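Local structure of glyoxylate reductase (Paecilomyces sp. J18, 3WNV) at residues S23-L28 against A314-E319; A103-P108 against L308-S313; Q4-I9 against A17-L22; I82-N85 against N91-V94. The protein probably reduces glyoxylate to glycolate with a nicotinamide cofactor, as a member of the D-isomer-specific 2-hydroxyacid dehydrogenase family. All coordinates share one frame; numbering follows the deposited sequence.

Interaction 1 of 4, residues S23-L28 against A314-E319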
# COMPACT_ATOMS: atom_id res chain seq x y z
N SER A 23 -13.51 -26.14 -3.13
CA SER A 23 -14.13 -26.97 -4.17
C SER A 23 -15.33 -27.75 -3.66
O SER A 23 -16.14 -28.23 -4.45
CB SER A 23 -13.11 -27.89 -4.81
OG SER A 23 -12.83 -28.99 -3.97
N SER A 24 -15.45 -27.88 -2.34
CA SER A 24 -16.65 -28.50 -1.78
C SER A 24 -17.88 -27.61 -1.96
O SER A 24 -19.00 -28.09 -1.90
CB SER A 24 -16.45 -28.83 -0.30
OG SER A 24 -16.46 -27.64 0.46
N LEU A 25 -17.65 -26.31 -2.16
CA LEU A 25 -18.73 -25.35 -2.33
C LEU A 25 -18.95 -24.92 -3.77
O LEU A 25 -20.08 -24.68 -4.17
CB LEU A 25 -18.44 -24.07 -1.52
CG LEU A 25 -18.09 -24.26 -0.04
CD1 LEU A 25 -17.68 -22.95 0.63
CD2 LEU A 25 -19.24 -24.88 0.70
N VAL A 26 -17.88 -24.75 -4.55
CA VAL A 26 -18.03 -24.18 -5.89
C VAL A 26 -17.02 -24.82 -6.84
O VAL A 26 -16.06 -25.42 -6.41
CB VAL A 26 -17.73 -22.64 -5.88
CG1 VAL A 26 -18.86 -21.85 -5.22
CG2 VAL A 26 -16.37 -22.35 -5.21
N THR A 27 -17.25 -24.63 -8.14
CA THR A 27 -16.30 -25.02 -9.19
C THR A 27 -15.14 -24.03 -9.18
O THR A 27 -15.35 -22.82 -9.30
CB THR A 27 -16.98 -24.91 -10.56
OG1 THR A 27 -18.07 -25.83 -10.64
CG2 THR A 27 -15.97 -25.15 -11.70
N LEU A 28 -13.90 -24.52 -9.01
CA LEU A 28 -12.77 -23.60 -8.98
C LEU A 28 -12.22 -23.43 -10.39
O LEU A 28 -11.97 -24.41 -11.09
CB LEU A 28 -11.67 -24.10 -8.01
CG LEU A 28 -12.12 -24.38 -6.57
CD1 LEU A 28 -10.98 -24.99 -5.73
CD2 LEU A 28 -12.69 -23.12 -5.88
N ALA A 314 -18.60 -15.17 1.67
CA ALA A 314 -19.46 -14.69 0.58
C ALA A 314 -20.30 -15.83 0.00
O ALA A 314 -21.52 -15.73 -0.14
CB ALA A 314 -18.63 -14.05 -0.49
N ILE A 315 -19.62 -16.92 -0.33
CA ILE A 315 -20.26 -18.12 -0.85
C ILE A 315 -21.25 -18.75 0.14
O ILE A 315 -22.36 -19.07 -0.23
CB ILE A 315 -19.19 -19.15 -1.31
CG1 ILE A 315 -18.36 -18.56 -2.46
CG2 ILE A 315 -19.86 -20.48 -1.74
CD1 ILE A 315 -17.06 -19.29 -2.67
N GLU A 316 -20.84 -18.93 1.39
CA GLU A 316 -21.68 -19.67 2.34
C GLU A 316 -22.82 -18.83 2.90
O GLU A 316 -23.94 -19.32 3.05
CB GLU A 316 -20.83 -20.21 3.51
CG GLU A 316 -19.87 -21.35 3.16
CD GLU A 316 -18.96 -21.77 4.32
OE1 GLU A 316 -18.89 -21.05 5.35
OE2 GLU A 316 -18.29 -22.82 4.20
N LYS A 317 -22.53 -17.57 3.19
CA LYS A 317 -23.44 -16.69 3.94
C LYS A 317 -23.89 -15.47 3.14
O LYS A 317 -24.85 -14.81 3.52
CB LYS A 317 -22.75 -16.27 5.26
CG LYS A 317 -22.52 -17.47 6.20
CD LYS A 317 -21.80 -17.10 7.49
CE LYS A 317 -21.54 -18.36 8.33
NZ LYS A 317 -20.52 -18.14 9.40
N GLY A 318 -23.21 -15.16 2.04
CA GLY A 318 -23.62 -14.01 1.25
C GLY A 318 -23.22 -12.72 1.92
O GLY A 318 -23.89 -11.68 1.81
N GLU A 319 -22.11 -12.77 2.64
CA GLU A 319 -21.56 -11.56 3.22
C GLU A 319 -20.03 -11.59 3.29
O GLU A 319 -19.42 -12.65 3.37
CB GLU A 319 -22.19 -11.28 4.59
CG GLU A 319 -21.82 -12.27 5.66
CD GLU A 319 -23.01 -12.63 6.52
OE1 GLU A 319 -24.15 -12.53 6.02
OE2 GLU A 319 -22.81 -13.03 7.69
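I315, near the end of helix 297-317, presses both of its branches into the bend made by L25 and V26 just before strand 27-31. Its CG2 lies 3.9 Å from L25 CB and equally close to V26 CG1, while its CD1 stands 4.0 Å from V26 CG2. The side chains of V26 and I315 thus meet tip to tip, methyl against methyl. With CG1 of I315 anti to the carbonyl carbon (chi1 -63°), CG2 is turned to L25 CB and V26 CG1, and CD1 reaches V26. An alanine at I315 would remove CG2 and CD1 and is likely to open a gap in front of V26, leaving L25 CB without its apolar neighbour.

The E316 side is the more exposed: E316 lies at the surface and touches L25 with few atoms, although those come close. The two side chains cross at about a right angle, with L25 CD1 3.7 Å from E316 CG and 3.6 Å from E316 OE2. No hydrogen bond joins the two segments, and the carboxylate of E316 is engaged instead by R312 through a salt bridge from OE2 to NH1.

Behind the contact V26 also rests on Q4 and A6, and T27 pairs through its backbone with the same two residues. The end of helix 297-317 thus packs on the turn that leads into strand 27-31, an outermost strand of the five-stranded parallel sheet.

Interaction 2 of 4, residues A103-P108 against L308-S313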
# COMPACT_ATOMS: atom_id res chain seq x y z
N ALA A 103 -19.82 -6.69 -4.67
CA ALA A 103 -19.25 -6.30 -3.37
C ALA A 103 -17.77 -6.59 -3.39
O ALA A 103 -17.36 -7.63 -3.92
CB ALA A 103 -19.94 -7.03 -2.24
N ILE A 104 -16.96 -5.69 -2.82
CA ILE A 104 -15.51 -5.83 -2.84
C ILE A 104 -14.99 -5.92 -1.41
O ILE A 104 -15.42 -5.15 -0.55
CB ILE A 104 -14.86 -4.57 -3.44
CG1 ILE A 104 -15.51 -4.23 -4.79
CG2 ILE A 104 -13.36 -4.71 -3.56
CD1 ILE A 104 -15.00 -5.06 -5.94
N SER A 105 -14.08 -6.85 -1.16
CA SER A 105 -13.33 -6.88 0.10
C SER A 105 -11.85 -6.65 -0.15
O SER A 105 -11.35 -6.87 -1.26
CB SER A 105 -13.60 -8.20 0.85
OG SER A 105 -13.02 -9.29 0.17
N SER A 106 -11.12 -6.16 0.86
CA SER A 106 -9.68 -5.97 0.73
C SER A 106 -9.08 -6.63 1.95
O SER A 106 -9.79 -7.38 2.65
CB SER A 106 -9.31 -4.47 0.75
OG SER A 106 -9.98 -3.87 1.84
N THR A 107 -7.80 -6.36 2.21
CA THR A 107 -7.12 -6.94 3.38
C THR A 107 -6.51 -5.86 4.28
O THR A 107 -5.29 -5.67 4.25
CB THR A 107 -6.01 -7.90 2.98
OG1 THR A 107 -5.01 -7.21 2.21
CG2 THR A 107 -6.59 -9.06 2.16
N PRO A 108 -7.36 -5.29 5.16
CA PRO A 108 -7.02 -4.26 6.18
C PRO A 108 -6.74 -4.82 7.59
O PRO A 108 -7.44 -5.64 8.05
CB PRO A 108 -8.33 -3.48 6.29
CG PRO A 108 -9.35 -4.57 6.16
CD PRO A 108 -8.82 -5.37 4.98
N LEU A 308 -9.34 -15.46 1.41
CA LEU A 308 -10.02 -16.72 1.19
C LEU A 308 -11.16 -16.86 2.20
O LEU A 308 -12.18 -17.47 1.89
CB LEU A 308 -9.04 -17.90 1.22
CG LEU A 308 -8.13 -17.91 -0.02
CD1 LEU A 308 -6.90 -18.81 0.20
CD2 LEU A 308 -8.88 -18.35 -1.28
N ASN A 309 -10.99 -16.29 3.39
CA ASN A 309 -12.06 -16.29 4.38
C ASN A 309 -13.22 -15.38 3.97
O ASN A 309 -14.38 -15.71 4.23
CB ASN A 309 -11.52 -15.94 5.77
CG ASN A 309 -10.81 -17.11 6.42
OD1 ASN A 309 -11.18 -18.25 6.19
ND2 ASN A 309 -9.76 -16.85 7.19
N ASN A 310 -12.90 -14.23 3.38
CA ASN A 310 -13.92 -13.40 2.75
C ASN A 310 -14.68 -14.17 1.67
O ASN A 310 -15.89 -14.15 1.64
CB ASN A 310 -13.31 -12.15 2.12
CG ASN A 310 -13.22 -11.01 3.10
OD1 ASN A 310 -14.24 -10.34 3.37
ND2 ASN A 310 -12.02 -10.76 3.63
N LEU A 311 -13.96 -14.83 0.77
CA LEU A 311 -14.60 -15.67 -0.25
C LEU A 311 -15.54 -16.72 0.31
O LEU A 311 -16.65 -16.92 -0.17
CB LEU A 311 -13.53 -16.36 -1.09
CG LEU A 311 -12.91 -15.46 -2.12
CD1 LEU A 311 -11.59 -16.03 -2.64
CD2 LEU A 311 -13.91 -15.26 -3.23
N ARG A 312 -15.07 -17.44 1.31
CA ARG A 312 -15.86 -18.50 1.89
C ARG A 312 -17.13 -17.93 2.54
O ARG A 312 -18.23 -18.48 2.39
CB ARG A 312 -15.02 -19.29 2.91
CG ARG A 312 -15.82 -20.38 3.61
CD ARG A 312 -14.95 -21.13 4.59
NE ARG A 312 -13.99 -22.01 3.91
CZ ARG A 312 -14.31 -23.24 3.47
NH1 ARG A 312 -15.54 -23.69 3.63
NH2 ARG A 312 -13.40 -24.01 2.86
N SER A 313 -16.98 -16.80 3.22
CA SER A 313 -18.13 -16.14 3.84
C SER A 313 -19.12 -15.69 2.77
O SER A 313 -20.33 -15.83 2.93
CB SER A 313 -17.65 -14.92 4.63
OG SER A 313 -18.73 -14.34 5.35
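S105, on strand 103-105, and N310, on helix 297-317, meet side chain to side chain, and the contact is almost wholly van der Waals. S105 CB touches N310 OD1 at 3.4 Å. The serine hydroxyl turns to the other part of the amide stem: S105 OG is 3.4 Å from N310 CG and 3.5 Å from N310 CB. This follows from its torsion, which places OG between the backbone N and the carbonyl carbon (chi1 69°). The small side chain is consistent with the close approach, the CA atoms of S105 and N310 being 7.1 Å apart. Strand 103-105 is an outermost strand of the five-stranded parallel sheet, against which helix 297-317 packs here.

Hydrogen bonds run around the contact and none across it. S106 O and N310 ND2 stay 4.2 Å apart, but T322 OG1 bridges them, bonded to both. N310 OD1 takes the backbone N of L321, and ND2 also reaches L306 O one turn back in the helix. On the strand side, the backbone of S105 pairs with I82 and H84 of the neighbouring strand.

Since a carbonyl can only accept, the T322 hydroxyl donates its hydrogen bond to S106 O and accepts one from N310 ND2. A buried asparagine thus has both ends occupied. Its chemistry ties the chain that follows helix 297-317 to the helix itself, while S105 contributes close fit and no polar bond to N310.

Interaction 3 of 4, residues Q4-I9 against A17-L22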
# COMPACT_ATOMS: atom_id res chain seq x y z
N GLN A 4 -22.47 -22.64 -9.28
CA GLN A 4 -21.62 -21.52 -8.90
C GLN A 4 -20.14 -21.82 -9.03
O GLN A 4 -19.72 -22.89 -8.73
CB GLN A 4 -21.88 -21.11 -7.48
CG GLN A 4 -23.30 -20.84 -7.16
CD GLN A 4 -23.50 -20.25 -5.83
OE1 GLN A 4 -22.74 -20.43 -4.93
NE2 GLN A 4 -24.54 -19.50 -5.70
N ALA A 5 -19.40 -20.84 -9.46
CA ALA A 5 -17.95 -20.97 -9.62
C ALA A 5 -17.20 -19.82 -8.96
O ALA A 5 -17.74 -18.71 -8.82
CB ALA A 5 -17.58 -21.09 -11.09
N ALA A 6 -15.96 -20.08 -8.57
CA ALA A 6 -15.05 -19.01 -8.15
C ALA A 6 -13.86 -18.93 -9.12
O ALA A 6 -13.36 -19.96 -9.57
CB ALA A 6 -14.56 -19.22 -6.74
N LEU A 7 -13.39 -17.73 -9.42
CA LEU A 7 -12.31 -17.58 -10.39
C LEU A 7 -11.11 -16.92 -9.73
O LEU A 7 -11.21 -15.85 -9.11
CB LEU A 7 -12.78 -16.72 -11.56
CG LEU A 7 -11.68 -16.28 -12.53
CD1 LEU A 7 -11.11 -17.50 -13.26
CD2 LEU A 7 -12.27 -15.27 -13.56
N LEU A 8 -9.95 -17.56 -9.86
CA LEU A 8 -8.72 -17.03 -9.27
C LEU A 8 -7.93 -16.29 -10.36
O LEU A 8 -7.62 -16.90 -11.39
CB LEU A 8 -7.87 -18.21 -8.78
CG LEU A 8 -6.39 -17.84 -8.49
CD1 LEU A 8 -6.19 -16.69 -7.49
CD2 LEU A 8 -5.59 -19.08 -7.99
N ILE A 9 -7.64 -15.01 -10.15
CA ILE A 9 -6.81 -14.26 -11.09
C ILE A 9 -5.40 -14.23 -10.52
O ILE A 9 -5.20 -13.78 -9.40
CB ILE A 9 -7.22 -12.76 -11.22
CG1 ILE A 9 -8.73 -12.58 -11.48
CG2 ILE A 9 -6.39 -12.11 -12.35
CD1 ILE A 9 -9.24 -13.19 -12.74
N ALA A 17 -3.87 -24.73 -0.23
CA ALA A 17 -4.75 -25.71 0.41
C ALA A 17 -6.13 -25.15 0.72
O ALA A 17 -7.14 -25.83 0.53
CB ALA A 17 -4.12 -26.23 1.67
N GLU A 18 -6.15 -23.91 1.19
CA GLU A 18 -7.39 -23.23 1.56
C GLU A 18 -8.21 -22.90 0.32
O GLU A 18 -9.44 -22.94 0.37
CB GLU A 18 -7.08 -21.97 2.38
CG GLU A 18 -6.65 -22.25 3.85
CD GLU A 18 -5.20 -22.72 4.02
OE1 GLU A 18 -4.41 -22.71 3.05
OE2 GLU A 18 -4.82 -23.09 5.17
N TRP A 19 -7.54 -22.56 -0.79
CA TRP A 19 -8.24 -22.36 -2.05
C TRP A 19 -8.85 -23.68 -2.51
O TRP A 19 -10.05 -23.74 -2.77
CB TRP A 19 -7.29 -21.77 -3.13
CG TRP A 19 -7.83 -21.85 -4.56
CD1 TRP A 19 -7.45 -22.74 -5.52
CD2 TRP A 19 -8.82 -21.01 -5.17
NE1 TRP A 19 -8.13 -22.52 -6.67
CE2 TRP A 19 -8.98 -21.46 -6.50
CE3 TRP A 19 -9.59 -19.93 -4.72
CZ2 TRP A 19 -9.88 -20.86 -7.40
CZ3 TRP A 19 -10.48 -19.34 -5.61
CH2 TRP A 19 -10.62 -19.80 -6.94
N GLU A 20 -8.05 -24.75 -2.58
CA GLU A 20 -8.57 -26.03 -3.06
C GLU A 20 -9.74 -26.51 -2.21
O GLU A 20 -10.67 -27.14 -2.72
CB GLU A 20 -7.47 -27.09 -3.05
CG GLU A 20 -6.28 -26.71 -3.92
CD GLU A 20 -6.53 -26.83 -5.42
OE1 GLU A 20 -7.67 -27.18 -5.84
OE2 GLU A 20 -5.56 -26.59 -6.17
N ALA A 21 -9.70 -26.21 -0.92
CA ALA A 21 -10.78 -26.60 -0.03
C ALA A 21 -12.15 -26.04 -0.43
O ALA A 21 -13.17 -26.64 -0.14
CB ALA A 21 -10.43 -26.21 1.39
N LEU A 22 -12.18 -24.90 -1.10
CA LEU A 22 -13.46 -24.31 -1.54
C LEU A 22 -14.17 -25.11 -2.61
O LEU A 22 -15.31 -24.81 -2.97
CB LEU A 22 -13.26 -22.87 -2.07
CG LEU A 22 -12.68 -21.87 -1.07
CD1 LEU A 22 -12.25 -20.60 -1.82
CD2 LEU A 22 -13.70 -21.52 0.02
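W19 lays the six-membered ring of its indole against CB of L8, which sits over one face, 4.0 Å from the ring centroid and 27° off the normal. This CH-pi contact is displaced toward the rim: L8 CB is nearest W19 CZ2, at 3.6 Å. The far end of the ring slides along the strand backbone, where W19 CH2 comes within 3.7 Å of L8 N. At the edge, near the ring plane, A6 O approaches W19 CH2 at 3.8 Å, and A6 CB adds an apolar contact with the same carbon. The indole thereby spans from A6 to L8, the two residues whose side chains leave this side of the strand, while L7 points away.

CG of W19 is anti to the backbone N (chi1 166°), a setting that carries the ring from helix 16-21 across to strand 5-9. In L8, CG is likewise anti to the backbone N, and it is CB, not the branch beyond it, that meets the ring. Replacing W19 by an alanine would take away the whole ring and is likely to leave A6 and L8 without their cover on the helix side.

Strand 5-9 and helix 16-21 are the first two elements of a beta-alpha-beta unit completed by strand 27-31; their segments run nearly antiparallel (154°) with axes 11.3 Å apart. W19 also touches L28 and E30 of strand 27-31 and L308 of helix 297-317, so it sits where two sheet strands and two helices come together.

Interaction 4 of 4, residues I82-N85 against N91-V94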
# COMPACT_ATOMS: atom_id res chain seq x y z
N ILE A 82 -15.82 -9.54 -5.44
CA ILE A 82 -14.42 -9.56 -5.81
C ILE A 82 -13.68 -9.43 -4.53
O ILE A 82 -13.84 -8.45 -3.78
CB ILE A 82 -14.03 -8.38 -6.70
CG1 ILE A 82 -14.74 -8.50 -8.04
CG2 ILE A 82 -12.49 -8.35 -6.95
CD1 ILE A 82 -14.62 -7.17 -8.83
N CYS A 83 -12.87 -10.44 -4.23
CA CYS A 83 -12.12 -10.49 -3.00
C CYS A 83 -10.67 -10.23 -3.34
O CYS A 83 -10.01 -11.03 -4.00
CB CYS A 83 -12.34 -11.84 -2.31
SG CYS A 83 -14.13 -12.08 -1.87
N HIS A 84 -10.18 -9.07 -2.91
CA HIS A 84 -8.91 -8.52 -3.31
C HIS A 84 -7.83 -8.67 -2.24
O HIS A 84 -8.05 -8.38 -1.05
CB HIS A 84 -9.13 -7.01 -3.63
CG HIS A 84 -7.86 -6.25 -3.91
ND1 HIS A 84 -7.21 -6.30 -5.14
CD2 HIS A 84 -7.11 -5.44 -3.12
CE1 HIS A 84 -6.14 -5.50 -5.09
NE2 HIS A 84 -6.05 -4.99 -3.88
N ASN A 85 -6.66 -9.13 -2.66
CA ASN A 85 -5.51 -9.28 -1.79
C ASN A 85 -4.73 -7.97 -1.82
O ASN A 85 -4.06 -7.63 -2.81
CB ASN A 85 -4.66 -10.46 -2.23
CG ASN A 85 -3.51 -10.70 -1.29
OD1 ASN A 85 -3.08 -9.79 -0.59
ND2 ASN A 85 -2.99 -11.92 -1.27
N ASN A 91 -6.49 -0.04 -7.85
CA ASN A 91 -6.67 -0.65 -9.19
C ASN A 91 -8.06 -1.32 -9.39
O ASN A 91 -8.30 -2.04 -10.38
CB ASN A 91 -5.55 -1.64 -9.49
CG ASN A 91 -5.31 -2.58 -8.35
OD1 ASN A 91 -6.25 -2.90 -7.58
ND2 ASN A 91 -4.06 -3.00 -8.19
N ILE A 92 -8.97 -1.08 -8.46
CA ILE A 92 -10.37 -1.47 -8.66
C ILE A 92 -11.24 -0.20 -8.64
O ILE A 92 -11.12 0.62 -7.72
CB ILE A 92 -10.86 -2.36 -7.54
CG1 ILE A 92 -9.93 -3.55 -7.39
CG2 ILE A 92 -12.33 -2.78 -7.78
CD1 ILE A 92 -10.34 -4.49 -6.25
N ASP A 93 -12.13 -0.06 -9.62
CA ASP A 93 -13.07 1.05 -9.62
C ASP A 93 -14.26 0.64 -8.77
O ASP A 93 -15.22 0.02 -9.26
CB ASP A 93 -13.51 1.32 -11.04
CG ASP A 93 -14.39 2.55 -11.16
OD1 ASP A 93 -15.14 2.89 -10.20
OD2 ASP A 93 -14.34 3.17 -12.24
N VAL A 94 -14.20 0.97 -7.49
CA VAL A 94 -15.25 0.58 -6.57
C VAL A 94 -16.67 1.04 -6.93
O VAL A 94 -17.61 0.26 -6.84
CB VAL A 94 -14.88 0.97 -5.12
CG1 VAL A 94 -16.03 0.62 -4.17
CG2 VAL A 94 -13.54 0.29 -4.70
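I92 drives its CD1 against the side chain of H84, 3.8 Å from each of H84 CB and H84 ND1. The isoleucine has CG1 anti to the carbonyl carbon (chi1 -54°) and is extended beyond it, which pushes CD1 out to the histidine. In H84, CG is anti to the backbone N (chi1 173°), a setting that lays the ring alongside I92, the two side chains passing in opposite directions. The methyl meets the ring obliquely, and the same CD1 makes a looser apolar contact at 4.5 Å with CG2 of I82, two residues back on strand 81-85.

N91 supplies the polar neighbour. Its CG lies between the backbone N and the carbonyl carbon, a folded position that brings the amide back toward the strand, with N91 OD1 3.6 Å from H84 CE1. Ring and amide planes stand 71° apart, and this is a plain close approach without a hydrogen bond. Both ends of the amide are bound elsewhere, OD1 by R56 NH1 and ND2 by N58 OD1. The contact folds the loop leaving strand 81-85 back on that strand; the loop leads on to D93, the N-cap of helix 94-99, whose OD1 accepts from A96 N.

A sulfate, probably from the crystallisation liquor, lies about 5 Å from the H84 side chain. NE2 of H84 bonds to G88 O, and since that carbonyl can only accept, NE2 must carry the hydrogen. The bond at NE2 and the isoleucine methyl against the ring both restrict its rotation. Across the contact itself the touch is apolar or merely close; the polar links are made by N91 with R56 and N58, and by H84 with G88 of the loop.

From the N terminus, interaction 3 closes first, a short turn from strand 5-9 to helix 16-21. Interaction 1 then opens at 23-28 and closes only at 314-319, almost at the end of the chain. Within that long span lie the other two in series: interaction 4 closes over the loop after strand 81-85, and interaction 2 opens at 103-108 and returns at 308-313. No two loops cross. All four reach the same five-stranded parallel sheet. Interactions 1 and 2 use successive parts of helix 297-317, bringing the chain's end back to the turn before strand 27-31 and to strand 103-105, the two outer strands of that sheet, while the strands of interactions 2 and 4 lie side by side, as do those of 1 and 3.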